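PDB 3HV0: tryptophanyl-tRNA synthetase from Cryptosporidium parvum Iowa II, which probably joins L-tryptophan to its cognate tRNA in an ATP-dependent reaction, with this chain holding the class I synthetase catalytic domain. Local coordinates for residues E73-Y78 against H221-H226; V94-T99 against C145-E150; R81-E86 against Q113-E118; K107-I112 against P149-I154. All coordinates share one frame; numbering follows the deposited sequence.

Contact 1 of 4, residues E73-Y78 against H221-H226. With TRP (tryptophan), chain C.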
# COMPACT_ATOMS: atom_id res chain seq x y z
N GLU A 73 -6.00 5.01 -33.10
CA GLU A 73 -5.24 4.68 -31.87
C GLU A 73 -6.04 3.84 -30.91
O GLU A 73 -7.25 3.99 -30.82
CB GLU A 73 -4.79 5.94 -31.14
CG GLU A 73 -4.09 6.95 -32.02
CD GLU A 73 -3.23 7.93 -31.23
OE1 GLU A 73 -3.26 7.90 -29.96
OE2 GLU A 73 -2.52 8.72 -31.89
N LEU A 74 -5.37 2.97 -30.16
CA LEU A 74 -6.03 2.13 -29.16
C LEU A 74 -6.04 2.83 -27.81
O LEU A 74 -5.27 3.76 -27.58
CB LEU A 74 -5.34 0.76 -29.04
CG LEU A 74 -5.93 -0.38 -29.90
CD1 LEU A 74 -6.13 0.01 -31.39
CD2 LEU A 74 -5.04 -1.64 -29.78
N PHE A 75 -6.94 2.37 -26.95
CA PHE A 75 -7.05 2.82 -25.57
C PHE A 75 -7.47 1.59 -24.75
O PHE A 75 -7.51 0.49 -25.29
CB PHE A 75 -8.08 3.95 -25.45
CG PHE A 75 -9.49 3.55 -25.81
CD1 PHE A 75 -10.40 3.22 -24.81
CD2 PHE A 75 -9.90 3.51 -27.13
CE1 PHE A 75 -11.70 2.86 -25.13
CE2 PHE A 75 -11.19 3.15 -27.46
CZ PHE A 75 -12.09 2.81 -26.46
N TYR A 76 -7.75 1.77 -23.47
CA TYR A 76 -8.22 0.66 -22.63
C TYR A 76 -9.34 1.02 -21.69
O TYR A 76 -9.54 2.20 -21.37
CB TYR A 76 -7.07 -0.00 -21.86
CG TYR A 76 -6.52 0.72 -20.63
CD1 TYR A 76 -5.61 1.75 -20.77
CD2 TYR A 76 -6.84 0.30 -19.34
CE1 TYR A 76 -5.05 2.38 -19.67
CE2 TYR A 76 -6.30 0.94 -18.22
CZ TYR A 76 -5.39 1.97 -18.39
OH TYR A 76 -4.81 2.63 -17.30
N LEU A 77 -10.07 -0.01 -21.26
CA LEU A 77 -11.18 0.15 -20.33
C LEU A 77 -10.72 -0.24 -18.93
O LEU A 77 -9.90 -1.09 -18.79
CB LEU A 77 -12.37 -0.70 -20.76
CG LEU A 77 -12.93 -0.44 -22.17
CD1 LEU A 77 -13.59 -1.65 -22.81
CD2 LEU A 77 -13.90 0.74 -22.15
N TYR A 78 -11.24 0.41 -17.91
CA TYR A 78 -11.01 0.02 -16.53
C TYR A 78 -12.31 0.14 -15.75
O TYR A 78 -12.94 1.20 -15.70
CB TYR A 78 -9.91 0.88 -15.89
CG TYR A 78 -9.87 0.95 -14.37
CD1 TYR A 78 -10.01 -0.17 -13.58
CD2 TYR A 78 -9.62 2.16 -13.73
CE1 TYR A 78 -9.94 -0.10 -12.20
CE2 TYR A 78 -9.55 2.25 -12.35
CZ TYR A 78 -9.71 1.12 -11.59
OH TYR A 78 -9.65 1.23 -10.20
N HIS A 221 -4.65 6.13 -23.44
CA HIS A 221 -5.79 6.69 -22.75
C HIS A 221 -6.59 5.59 -22.09
O HIS A 221 -6.66 4.47 -22.59
CB HIS A 221 -6.69 7.49 -23.69
CG HIS A 221 -6.16 8.85 -24.04
ND1 HIS A 221 -5.41 9.09 -25.18
CD2 HIS A 221 -6.30 10.05 -23.42
CE1 HIS A 221 -5.09 10.38 -25.23
NE2 HIS A 221 -5.62 10.98 -24.17
N CYS A 222 -7.18 5.92 -20.94
CA CYS A 222 -7.99 4.97 -20.21
C CYS A 222 -9.41 5.50 -20.15
O CYS A 222 -9.61 6.69 -19.96
CB CYS A 222 -7.47 4.82 -18.79
SG CYS A 222 -8.66 4.00 -17.69
N LEU A 223 -10.38 4.61 -20.34
CA LEU A 223 -11.80 4.96 -20.19
C LEU A 223 -12.38 4.14 -19.08
O LEU A 223 -12.24 2.92 -19.09
CB LEU A 223 -12.61 4.68 -21.46
CG LEU A 223 -14.11 4.95 -21.34
CD1 LEU A 223 -14.38 6.38 -20.95
CD2 LEU A 223 -14.86 4.66 -22.61
N VAL A 224 -13.07 4.80 -18.17
CA VAL A 224 -13.54 4.19 -16.92
C VAL A 224 -15.06 4.28 -16.80
O VAL A 224 -15.59 5.35 -16.47
CB VAL A 224 -12.92 4.90 -15.75
CG1 VAL A 224 -13.31 4.19 -14.38
CG2 VAL A 224 -11.41 5.00 -15.95
N PRO A 225 -15.76 3.17 -17.11
CA PRO A 225 -17.19 3.00 -16.81
C PRO A 225 -17.44 2.83 -15.32
O PRO A 225 -16.79 2.00 -14.68
CB PRO A 225 -17.55 1.72 -17.54
CG PRO A 225 -16.60 1.64 -18.66
CD PRO A 225 -15.31 2.19 -18.11
N HIS A 226 -18.36 3.58 -14.76
CA HIS A 226 -18.67 3.40 -13.33
C HIS A 226 -20.04 3.94 -12.92
O HIS A 226 -20.61 4.81 -13.58
CB HIS A 226 -17.55 4.00 -12.45
CG HIS A 226 -17.33 5.47 -12.63
ND1 HIS A 226 -18.07 6.42 -11.97
CD2 HIS A 226 -16.39 6.16 -13.34
CE1 HIS A 226 -17.63 7.63 -12.29
NE2 HIS A 226 -16.61 7.50 -13.11
N TRP C . -14.83 0.45 -4.99
CA TRP C . -15.76 0.05 -6.09
C TRP C . -17.06 -0.49 -5.50
O TRP C . -17.09 -0.90 -4.32
CB TRP C . -15.13 -0.99 -7.04
CG TRP C . -14.26 -0.38 -8.12
CD1 TRP C . -12.89 -0.37 -8.17
CD2 TRP C . -14.70 0.31 -9.30
NE1 TRP C . -12.46 0.26 -9.30
CE2 TRP C . -13.54 0.70 -10.01
CE3 TRP C . -15.95 0.62 -9.83
CZ2 TRP C . -13.60 1.39 -11.22
CZ3 TRP C . -16.00 1.31 -11.03
CH2 TRP C . -14.83 1.70 -11.70
OXT TRP C . -18.08 -0.51 -6.21
O HOH W 1 -4.78 5.89 -25.83
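Tyr76 to Tyr78 and Cys222 to Val224 belong to adjacent parallel strands of the class I catalytic domain's central sheet, and their C-terminal ends run into the tryptophan pocket. Tyr76 N donates to His221 O (3.0 Å), Leu223 N returns to Tyr76 O (2.8 Å), and Tyr78 N takes Leu223 O (2.9 Å). On the face bearing Tyr76 and Cys222, Cys222 CB lies over the Tyr76 ring, 3.5 Å from CE1, and its SG sits above the same face. With SG anti to the backbone N (chi1 165°), the sulfur also reaches Tyr78 CB at 3.8 Å and lies at the edge of the Tyr78 ring. The Tyr76 hydroxyl bonds the carbonyl of Pro204. On the other face Leu77 and Leu223 run side by side, with their CD2 atoms 4.1 Å apart. Tyr78 lies alongside Val224, CD2 to CG2 4.0 Å. The indole NE1 of the bound tryptophan donates to Tyr78 OH over 3.1 Å, nearly straight at 163°, while the indole lies partly over one face of the phenol ring. Gln201 O and Gln113 OE1, both acceptors, also lie within bonding distance of this hydroxyl, whose single proton can serve one of them at a time. The phenol oxygen is thus placed to accept from the indole N-H, a group that phenylalanine and tyrosine lack, consistent with a part in recognising tryptophan.

Contact 2 of 4, residues V94-T99 against C145-E150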
# COMPACT_ATOMS: atom_id res chain seq x y z
N VAL A 94 -24.93 -3.96 -14.33
CA VAL A 94 -25.17 -2.83 -15.21
C VAL A 94 -23.84 -2.27 -15.77
O VAL A 94 -23.67 -2.17 -16.99
CB VAL A 94 -26.06 -1.75 -14.54
CG1 VAL A 94 -25.97 -0.39 -15.28
CG2 VAL A 94 -27.51 -2.25 -14.46
N PRO A 95 -22.87 -1.96 -14.91
CA PRO A 95 -21.62 -1.51 -15.52
C PRO A 95 -20.86 -2.60 -16.28
O PRO A 95 -20.24 -2.31 -17.29
CB PRO A 95 -20.80 -1.01 -14.33
CG PRO A 95 -21.78 -0.76 -13.27
CD PRO A 95 -22.83 -1.81 -13.45
N PHE A 96 -20.92 -3.85 -15.81
CA PHE A 96 -20.21 -4.96 -16.45
C PHE A 96 -20.77 -5.33 -17.83
O PHE A 96 -20.01 -5.49 -18.79
CB PHE A 96 -20.13 -6.18 -15.52
CG PHE A 96 -19.08 -6.04 -14.45
CD1 PHE A 96 -17.75 -6.21 -14.74
CD2 PHE A 96 -19.43 -5.66 -13.17
CE1 PHE A 96 -16.79 -6.03 -13.78
CE2 PHE A 96 -18.47 -5.50 -12.20
CZ PHE A 96 -17.15 -5.69 -12.50
N LEU A 97 -22.09 -5.46 -17.93
CA LEU A 97 -22.75 -5.69 -19.22
C LEU A 97 -22.45 -4.57 -20.21
O LEU A 97 -22.23 -4.80 -21.40
CB LEU A 97 -24.27 -5.86 -19.05
CG LEU A 97 -24.81 -7.14 -18.38
CD1 LEU A 97 -26.35 -7.19 -18.52
CD2 LEU A 97 -24.20 -8.42 -18.91
N PHE A 98 -22.39 -3.33 -19.72
CA PHE A 98 -22.07 -2.18 -20.58
C PHE A 98 -20.62 -2.19 -21.10
O PHE A 98 -20.36 -1.94 -22.27
CB PHE A 98 -22.34 -0.89 -19.84
CG PHE A 98 -22.27 0.31 -20.70
CD1 PHE A 98 -23.24 0.53 -21.67
CD2 PHE A 98 -21.24 1.22 -20.55
CE1 PHE A 98 -23.18 1.64 -22.49
CE2 PHE A 98 -21.17 2.33 -21.34
CZ PHE A 98 -22.15 2.56 -22.32
N THR A 99 -19.69 -2.51 -20.21
CA THR A 99 -18.29 -2.66 -20.58
C THR A 99 -18.02 -3.77 -21.61
O THR A 99 -17.14 -3.65 -22.46
CB THR A 99 -17.47 -3.01 -19.36
OG1 THR A 99 -17.69 -2.02 -18.33
CG2 THR A 99 -15.98 -3.12 -19.75
N CYS A 145 -20.18 -12.87 -17.81
CA CYS A 145 -20.75 -11.86 -18.71
C CYS A 145 -20.23 -11.97 -20.16
O CYS A 145 -20.66 -11.22 -21.04
CB CYS A 145 -20.46 -10.45 -18.18
SG CYS A 145 -21.14 -10.04 -16.48
N GLY A 146 -19.28 -12.86 -20.39
CA GLY A 146 -18.79 -13.14 -21.74
C GLY A 146 -17.64 -12.28 -22.23
O GLY A 146 -17.51 -12.06 -23.43
N PHE A 147 -16.80 -11.81 -21.31
CA PHE A 147 -15.61 -11.06 -21.69
C PHE A 147 -14.62 -11.97 -22.40
O PHE A 147 -14.59 -13.17 -22.14
CB PHE A 147 -14.92 -10.46 -20.47
CG PHE A 147 -15.72 -9.42 -19.77
CD1 PHE A 147 -16.27 -9.66 -18.51
CD2 PHE A 147 -15.92 -8.17 -20.34
CE1 PHE A 147 -17.01 -8.69 -17.85
CE2 PHE A 147 -16.66 -7.20 -19.69
CZ PHE A 147 -17.21 -7.47 -18.43
N ASP A 148 -13.82 -11.38 -23.29
CA ASP A 148 -12.79 -12.13 -24.03
C ASP A 148 -11.53 -12.17 -23.17
O ASP A 148 -11.03 -11.12 -22.80
CB ASP A 148 -12.52 -11.43 -25.37
CG ASP A 148 -11.61 -12.23 -26.30
OD1 ASP A 148 -10.88 -13.14 -25.84
OD2 ASP A 148 -11.63 -11.93 -27.52
N PRO A 149 -11.02 -13.38 -22.87
CA PRO A 149 -9.80 -13.51 -22.06
C PRO A 149 -8.54 -13.00 -22.75
O PRO A 149 -7.59 -12.61 -22.08
CB PRO A 149 -9.70 -15.02 -21.81
CG PRO A 149 -10.45 -15.62 -22.88
CD PRO A 149 -11.58 -14.70 -23.18
N GLU A 150 -8.53 -13.00 -24.08
CA GLU A 150 -7.42 -12.43 -24.84
C GLU A 150 -7.39 -10.90 -24.74
O GLU A 150 -6.37 -10.29 -25.06
CB GLU A 150 -7.47 -12.87 -26.30
CG GLU A 150 -7.04 -14.34 -26.49
CD GLU A 150 -7.59 -14.96 -27.78
OE1 GLU A 150 -8.78 -14.71 -28.10
OE2 GLU A 150 -6.84 -15.69 -28.47
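Pro95 O is gripped twice by Thr99, the residue that also touches Phe147 across the contact: Thr99 OG1 donates to it at 2.8 Å and Thr99 N at 3.0 Å, from opposite faces of the carbonyl plane. This ties down a turn of helix 93-106, the connecting helix of a beta-alpha-beta crossover between strands 76-81 and 110-114, where it meets the loop leading from helix 128-143 to strand 152-156. Because OG1 is used inside the helix (chi1 -55°), Thr99 CG2 is anti to the backbone N and lies 4.1 Å from Phe147 CE2. The Phe147 ring is the main piece the loop contributes. Its CZ reaches Phe96 O at 3.4 Å and comes in near the plane of the Phe96 ring, at the edge, 3.9 Å from CD1; the two side chains cross at about a right angle. Ile142 of helix 128-143 packs on both rings, and from strand 110-114 Ile112 meets Phe96 and Leu110 meets Phe147. Gly146, with positive phi (88°), turns the chain off the preceding helix, and Gly146 O bonds Lys100 NZ. At the start of the loop, Cys145 SG rests against the helix, touching Phe96 CB at 4.1 Å and Leu97 CD2 at 4.2 Å.

Contact 3 of 4, residues R81-E86 against Q113-E118. With TRP (tryptophan), chain C.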
# COMPACT_ATOMS: atom_id res chain seq x y z
N ARG A 81 -15.07 -3.77 -8.96
CA ARG A 81 -16.07 -4.40 -8.13
C ARG A 81 -15.53 -4.57 -6.68
O ARG A 81 -14.41 -4.98 -6.46
CB ARG A 81 -16.47 -5.72 -8.79
CG ARG A 81 -17.01 -6.81 -7.88
CD ARG A 81 -18.35 -6.46 -7.23
NE ARG A 81 -18.79 -7.51 -6.32
CZ ARG A 81 -19.83 -7.42 -5.50
NH1 ARG A 81 -20.55 -6.31 -5.46
NH2 ARG A 81 -20.14 -8.43 -4.71
N GLY A 82 -16.34 -4.23 -5.69
CA GLY A 82 -15.97 -4.43 -4.29
C GLY A 82 -16.65 -5.66 -3.72
O GLY A 82 -17.85 -5.65 -3.53
N PRO A 83 -15.89 -6.74 -3.46
CA PRO A 83 -16.45 -7.99 -2.97
C PRO A 83 -16.90 -7.97 -1.50
O PRO A 83 -16.20 -8.49 -0.64
CB PRO A 83 -15.29 -8.98 -3.15
CG PRO A 83 -14.11 -8.18 -3.03
CD PRO A 83 -14.43 -6.85 -3.61
N SER A 84 -18.08 -7.41 -1.24
CA SER A 84 -18.68 -7.45 0.09
C SER A 84 -19.69 -8.58 0.24
O SER A 84 -20.21 -8.81 1.33
CB SER A 84 -19.37 -6.13 0.38
OG SER A 84 -19.86 -5.56 -0.82
N SER A 85 -19.98 -9.27 -0.86
CA SER A 85 -20.92 -10.40 -0.86
C SER A 85 -20.38 -11.44 -1.82
O SER A 85 -19.64 -11.12 -2.74
CB SER A 85 -22.32 -9.95 -1.29
OG SER A 85 -22.36 -9.64 -2.68
N GLU A 86 -20.78 -12.68 -1.59
CA GLU A 86 -20.28 -13.80 -2.39
C GLU A 86 -20.79 -13.76 -3.82
O GLU A 86 -20.09 -14.21 -4.74
CB GLU A 86 -20.62 -15.14 -1.75
CG GLU A 86 -19.67 -16.24 -2.18
CD GLU A 86 -19.98 -17.58 -1.55
OE1 GLU A 86 -19.63 -17.78 -0.36
OE2 GLU A 86 -20.54 -18.44 -2.27
N GLN A 113 -10.60 -4.53 -11.45
CA GLN A 113 -10.03 -4.57 -10.11
C GLN A 113 -11.02 -5.09 -9.05
O GLN A 113 -12.09 -4.51 -8.84
CB GLN A 113 -9.56 -3.16 -9.70
CG GLN A 113 -9.03 -3.07 -8.27
CD GLN A 113 -8.66 -1.64 -7.85
OE1 GLN A 113 -9.47 -0.72 -7.97
NE2 GLN A 113 -7.43 -1.44 -7.37
N LEU A 114 -10.68 -6.19 -8.40
CA LEU A 114 -11.50 -6.65 -7.31
C LEU A 114 -10.89 -6.11 -6.01
O LEU A 114 -9.79 -6.47 -5.64
CB LEU A 114 -11.63 -8.16 -7.34
CG LEU A 114 -12.64 -8.49 -8.46
CD1 LEU A 114 -12.10 -9.49 -9.48
CD2 LEU A 114 -13.95 -8.93 -7.83
N THR A 115 -11.61 -5.23 -5.34
CA THR A 115 -11.05 -4.48 -4.23
C THR A 115 -11.20 -5.19 -2.89
O THR A 115 -11.84 -4.67 -1.97
CB THR A 115 -11.65 -3.04 -4.14
OG1 THR A 115 -13.03 -3.06 -3.74
CG2 THR A 115 -11.54 -2.37 -5.46
N ASP A 116 -10.57 -6.35 -2.73
CA ASP A 116 -10.68 -7.07 -1.43
C ASP A 116 -10.08 -6.28 -0.25
O ASP A 116 -10.51 -6.46 0.87
CB ASP A 116 -10.10 -8.49 -1.48
CG ASP A 116 -8.85 -8.57 -2.31
OD1 ASP A 116 -7.85 -7.92 -2.01
OD2 ASP A 116 -8.82 -9.29 -3.30
N ASP A 117 -9.09 -5.43 -0.51
CA ASP A 117 -8.55 -4.50 0.47
C ASP A 117 -9.57 -3.46 0.96
O ASP A 117 -9.70 -3.26 2.17
CB ASP A 117 -7.29 -3.80 -0.06
CG ASP A 117 -7.48 -3.21 -1.46
OD1 ASP A 117 -8.60 -3.27 -1.99
OD2 ASP A 117 -6.49 -2.68 -2.02
N GLU A 118 -10.31 -2.84 0.04
CA GLU A 118 -11.26 -1.77 0.37
C GLU A 118 -12.33 -2.20 1.37
O GLU A 118 -12.62 -1.49 2.32
CB GLU A 118 -11.94 -1.25 -0.93
CG GLU A 118 -13.11 -0.28 -0.73
CD GLU A 118 -13.87 0.05 -2.04
OE1 GLU A 118 -13.68 -0.66 -3.08
OE2 GLU A 118 -14.68 1.03 -2.03
N TRP C . -14.83 0.45 -4.99
CA TRP C . -15.76 0.05 -6.09
C TRP C . -17.06 -0.49 -5.50
O TRP C . -17.09 -0.90 -4.32
CB TRP C . -15.13 -0.99 -7.04
CG TRP C . -14.26 -0.38 -8.12
CD1 TRP C . -12.89 -0.37 -8.17
CD2 TRP C . -14.70 0.31 -9.30
NE1 TRP C . -12.46 0.26 -9.30
CE2 TRP C . -13.54 0.70 -10.01
CE3 TRP C . -15.95 0.62 -9.83
CZ2 TRP C . -13.60 1.39 -11.22
CZ3 TRP C . -16.00 1.31 -11.03
CH2 TRP C . -14.83 1.70 -11.70
OXT TRP C . -18.08 -0.51 -6.21
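Arg81 and Leu114 form the last parallel bridge between strands 76-81 and 110-114, at the C-terminal sheet edge where the tryptophan pocket opens. Arg81 N donates to Gln113 O (3.1 Å) and Thr115 N to Arg81 O (3.0 Å). Beyond this, each segment makes an inverse gamma turn, one centred on Pro83 and the other on Thr115, and the Pro83 ring closes against the second turn with CG 3.9 Å from Asp116 CA. With CG anti to the backbone N (chi1 154°), Arg81 sets CG against Leu114 CD2 at 3.7 Å; the bend at chi2 then turns the guanidinium away. There NE bonds Asn138 OD1, and NH2 reaches Ser85 OG (3.2 Å) almost in the guanidinium plane. Thr115 works with both branches. CG2 touches the tryptophan indole at CD1 (3.6 Å), and OG1, beside Gly82 CA, donates to Glu118 OE1 (2.6 Å), on the anti side of the carboxylate. Thr115 thus meets the ligand itself and, through OG1, probably also helps to position Glu118, whose same oxygen accepts from the ligand's amino group. That bond refines to a very short 2.5 Å, a length best treated with caution. Gly82, having no side chain, lies next to the ligand's carboxylate. Asp117 OD2 bonds Tyr165 of the second subunit. Segment 81-86 leads on to the HIGH-type signature ending at His92, so the whole arrangement is that of a class I synthetase active site built at the strand ends of a Rossmann-like fold.

Contact 4 of 4, residues K107-I112 against P149-I154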
# COMPACT_ATOMS: atom_id res chain seq x y z
N LYS A 107 -13.22 -3.16 -29.42
CA LYS A 107 -12.23 -4.24 -29.52
C LYS A 107 -10.95 -3.85 -28.75
O LYS A 107 -9.84 -4.02 -29.23
CB LYS A 107 -11.92 -4.54 -30.99
CG LYS A 107 -11.90 -6.03 -31.34
CD LYS A 107 -10.62 -6.47 -32.12
CE LYS A 107 -10.83 -6.62 -33.65
NZ LYS A 107 -10.35 -5.44 -34.43
N VAL A 108 -11.10 -3.32 -27.54
CA VAL A 108 -9.95 -2.82 -26.81
C VAL A 108 -9.68 -3.68 -25.60
O VAL A 108 -10.55 -4.43 -25.20
CB VAL A 108 -10.16 -1.37 -26.39
CG1 VAL A 108 -10.21 -0.46 -27.64
CG2 VAL A 108 -11.40 -1.24 -25.48
N PRO A 109 -8.47 -3.59 -25.03
CA PRO A 109 -8.15 -4.31 -23.79
C PRO A 109 -8.96 -3.80 -22.65
O PRO A 109 -9.32 -2.63 -22.67
CB PRO A 109 -6.67 -3.99 -23.54
CG PRO A 109 -6.13 -3.64 -24.85
CD PRO A 109 -7.26 -3.01 -25.64
N LEU A 110 -9.21 -4.66 -21.66
CA LEU A 110 -9.95 -4.30 -20.44
C LEU A 110 -9.20 -4.78 -19.22
O LEU A 110 -8.53 -5.81 -19.26
CB LEU A 110 -11.36 -4.93 -20.45
CG LEU A 110 -12.18 -5.03 -19.15
CD1 LEU A 110 -12.65 -3.68 -18.71
CD2 LEU A 110 -13.36 -5.97 -19.37
N VAL A 111 -9.37 -4.04 -18.13
CA VAL A 111 -8.65 -4.24 -16.88
C VAL A 111 -9.70 -4.13 -15.76
O VAL A 111 -10.45 -3.18 -15.77
CB VAL A 111 -7.56 -3.12 -16.79
CG1 VAL A 111 -7.58 -2.43 -15.44
CG2 VAL A 111 -6.17 -3.68 -17.17
N ILE A 112 -9.79 -5.11 -14.85
CA ILE A 112 -10.85 -5.18 -13.84
C ILE A 112 -10.29 -5.42 -12.40
O ILE A 112 -9.63 -6.42 -12.15
CB ILE A 112 -11.85 -6.30 -14.16
CG1 ILE A 112 -12.42 -6.15 -15.59
CG2 ILE A 112 -12.99 -6.30 -13.20
CD1 ILE A 112 -13.42 -7.22 -16.01
N PRO A 149 -11.02 -13.38 -22.87
CA PRO A 149 -9.80 -13.51 -22.06
C PRO A 149 -8.54 -13.00 -22.75
O PRO A 149 -7.59 -12.61 -22.08
CB PRO A 149 -9.70 -15.02 -21.81
CG PRO A 149 -10.45 -15.62 -22.88
CD PRO A 149 -11.58 -14.70 -23.18
N GLU A 150 -8.53 -13.00 -24.08
CA GLU A 150 -7.42 -12.43 -24.84
C GLU A 150 -7.39 -10.90 -24.74
O GLU A 150 -6.37 -10.29 -25.06
CB GLU A 150 -7.47 -12.87 -26.30
CG GLU A 150 -7.04 -14.34 -26.49
CD GLU A 150 -7.59 -14.96 -27.78
OE1 GLU A 150 -8.78 -14.71 -28.10
OE2 GLU A 150 -6.84 -15.69 -28.47
N LEU A 151 -8.49 -10.29 -24.30
CA LEU A 151 -8.56 -8.83 -24.15
C LEU A 151 -8.81 -8.37 -22.73
O LEU A 151 -8.90 -7.16 -22.50
CB LEU A 151 -9.65 -8.26 -25.06
CG LEU A 151 -9.27 -8.07 -26.53
CD1 LEU A 151 -10.48 -7.54 -27.28
CD2 LEU A 151 -8.05 -7.14 -26.69
N THR A 152 -8.90 -9.29 -21.77
CA THR A 152 -9.31 -8.92 -20.42
C THR A 152 -8.34 -9.40 -19.37
O THR A 152 -7.97 -10.57 -19.37
CB THR A 152 -10.69 -9.52 -20.06
OG1 THR A 152 -11.63 -9.18 -21.07
CG2 THR A 152 -11.18 -9.01 -18.70
N PHE A 153 -7.97 -8.49 -18.46
CA PHE A 153 -7.11 -8.81 -17.33
C PHE A 153 -7.84 -8.49 -16.03
O PHE A 153 -8.16 -7.34 -15.75
CB PHE A 153 -5.77 -8.05 -17.43
CG PHE A 153 -4.93 -8.17 -16.19
CD1 PHE A 153 -4.57 -9.40 -15.70
CD2 PHE A 153 -4.54 -7.04 -15.48
CE1 PHE A 153 -3.82 -9.52 -14.54
CE2 PHE A 153 -3.78 -7.15 -14.31
CZ PHE A 153 -3.42 -8.40 -13.85
N ILE A 154 -8.10 -9.51 -15.24
CA ILE A 154 -8.80 -9.35 -13.97
C ILE A 154 -7.80 -9.62 -12.85
O ILE A 154 -6.88 -10.43 -13.03
CB ILE A 154 -10.00 -10.32 -13.86
CG1 ILE A 154 -10.82 -10.27 -15.17
CG2 ILE A 154 -10.86 -10.01 -12.61
CD1 ILE A 154 -12.12 -11.10 -15.18
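Lys107 turns out of helix 93-106 with positive phi (62°), and its carbonyl carbon touches CD1 of Leu151, whose side chain spreads over this turn. Val108 follows, its O meeting Leu151 CD1 at 3.7 Å. Pro109 then lines up opposite Leu151, CA facing the Leu151 carbonyl. At Leu110 the parallel pairing begins: its N takes Leu151 O (2.7 Å) and its O accepts from Phe153 N (2.9 Å). With CG anti to the backbone N (chi1 163°), the Leu110 side chain lies alongside Thr152, CD2 to CG2 3.8 Å. The Thr152 hydroxyl bonds Asp148 O and Gln103 NE2. Val111 points to the other face of the sheet, where CG2 comes to the edge of the Phe153 ring at CD2 (4.1 Å). Ile112 N donates to Phe153 O at 2.9 Å, and its CD1 touches both Thr152 CG2 (3.9 Å) and Ile154 CG1 (4.1 Å). These two strands form one flank of the sheet, 152-156 being outermost within the chain. Strand 76-81 pairs with the far edge of 110-114, while helices 93-106 and 128-143 cover the face carrying Leu110, Ile112 and Ile154.

From the N terminus, residues 73-78 open the widest loop, which contact 1 closes at 221-226; the other three contacts nest inside it. Residues 81-86 carry on from the end of the same strand, and contact 3 closes the loop round helix 93-106 when strand 110-114 ends. That helix starts contact 2 and the next strand starts contact 4. Both cross contact 3 in sequence and finish on the overlapping segments 145-150 and 149-154. Contacts 1, 3 and 4 join four successive parallel strands, and contact 2 seats the helix over them: Thr99 packs on Leu110 of contact 4 and Pro225 of contact 1. Contacts 1 and 3 converge on the bound tryptophan.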